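Local structure of leucine aminopeptidase 2, chloroplastic (Streptomyces sp. BC16019, 5LHJ) at residues Leu183-Ala188 with Lys282-Gly286. The protein is a manganese-binding M17 aminopeptidase of bottromycin maturation that presumably removes unsubstituted N-terminal residues from peptides. Residues are numbered along the deposited sequence; the frame is centred on the assembly and turned at random.
Sequences LVNCPA and KADMG
The flat peptide group joining L183 to V184 carries the M285 methyl over one face: CE lies 3.4 Å from L183 O and 3.7 Å from V184 N, displaced almost perpendicularly from the peptide plane. The chain of M285 bends at chi2 (53°) and chi3, which folds it back, and the thioether reaches the end of helix 164-185 with SD 3.7 Å from V184 CA. The second flat group, the carbonyl of N185, accepts a 2.8 Å hydrogen bond from K282 NZ. The ammonium nitrogen stands above the carbonyl plane (36° out of it, C=O...N angle 125°), off the lone-pair directions. K282 is extended beyond CG, and its methylenes run alongside the carbonyls at the helix end, CD 3.7 Å from both V184 O and C186 O. V184 adds apolar contacts: CG1 meets A283 CB at 4.0 Å, while CG2 meets G286 CA at 3.9 Å and also touches M285 CE, on which L183 CB packs too. A283-G286 form a type I turn closed by G286 N to A283 O, and M285 is the N-cap residue of helix 286-301. D284 points away from this interface; its OD1 is salt-bridged to K261, and both are ligands of one manganese site, which holds no metal in this chain. The contact therefore packs the C-terminal end of helix 164-185 against a metal-ligand loop of the M17 catalytic domain, beside its two-manganese site, unoccupied here.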
# COMPACT_ATOMS: atom_id res chain seq x y z
N LEU A 183 29.30 16.95 9.45
CA LEU A 183 29.20 15.60 9.98
C LEU A 183 27.93 14.91 9.47
O LEU A 183 27.96 13.74 9.06
CB LEU A 183 29.23 15.61 11.51
CG LEU A 183 30.55 16.02 12.16
CD1 LEU A 183 30.32 16.31 13.63
CD2 LEU A 183 31.62 14.95 11.95
N VAL A 184 26.82 15.64 9.45
CA VAL A 184 25.54 15.08 8.98
C VAL A 184 25.59 14.81 7.48
O VAL A 184 25.16 13.74 7.03
CB VAL A 184 24.35 16.01 9.33
CG1 VAL A 184 23.05 15.56 8.65
CG2 VAL A 184 24.18 16.06 10.84
N ASN A 185 26.14 15.75 6.71
CA ASN A 185 26.28 15.59 5.26
C ASN A 185 27.22 14.48 4.82
O ASN A 185 27.07 13.93 3.72
CB ASN A 185 26.70 16.91 4.61
CG ASN A 185 25.55 17.90 4.49
OD1 ASN A 185 24.39 17.51 4.31
ND2 ASN A 185 25.86 19.18 4.60
N CYS A 186 28.19 14.14 5.67
CA CYS A 186 29.20 13.14 5.32
C CYS A 186 28.52 11.80 5.00
O CYS A 186 27.71 11.33 5.79
CB CYS A 186 30.19 12.95 6.47
SG CYS A 186 31.66 12.06 5.96
N PRO A 187 28.85 11.20 3.85
CA PRO A 187 28.34 9.84 3.56
C PRO A 187 28.61 8.86 4.69
O PRO A 187 29.70 8.89 5.28
CB PRO A 187 29.12 9.43 2.32
CG PRO A 187 29.49 10.69 1.66
CD PRO A 187 29.69 11.70 2.75
N ALA A 188 27.65 7.97 4.98
CA ALA A 188 27.82 6.99 6.06
C ALA A 188 29.01 6.05 5.86
O ALA A 188 29.57 5.56 6.83
CB ALA A 188 26.55 6.17 6.29
N LYS A 282 21.55 8.43 6.66
CA LYS A 282 22.83 8.93 7.22
C LYS A 282 22.71 10.07 8.27
O LYS A 282 23.73 10.42 8.90
CB LYS A 282 23.75 9.43 6.08
CG LYS A 282 23.25 10.70 5.37
CD LYS A 282 24.27 11.26 4.38
CE LYS A 282 23.75 12.54 3.74
NZ LYS A 282 24.66 13.07 2.69
N ALA A 283 21.51 10.66 8.40
CA ALA A 283 21.24 11.86 9.24
C ALA A 283 20.78 11.56 10.68
O ALA A 283 20.49 12.47 11.50
CB ALA A 283 20.21 12.72 8.56
N ASP A 284 20.72 10.29 11.02
CA ASP A 284 20.31 9.89 12.35
C ASP A 284 21.42 9.99 13.40
O ASP A 284 21.27 9.49 14.51
CB ASP A 284 19.62 8.53 12.32
CG ASP A 284 18.10 8.67 12.19
OD1 ASP A 284 17.50 9.33 13.07
OD2 ASP A 284 17.51 8.14 11.23
N MET A 285 22.51 10.67 13.06
CA MET A 285 23.56 11.05 14.03
C MET A 285 23.57 12.57 14.25
O MET A 285 24.52 13.13 14.81
CB MET A 285 24.93 10.52 13.59
CG MET A 285 25.26 10.61 12.10
SD MET A 285 25.07 12.23 11.34
CE MET A 285 26.46 13.10 12.08
N GLY A 286 22.47 13.24 13.87
CA GLY A 286 22.34 14.70 14.03
C GLY A 286 22.42 15.16 15.48
O GLY A 286 22.92 16.26 15.76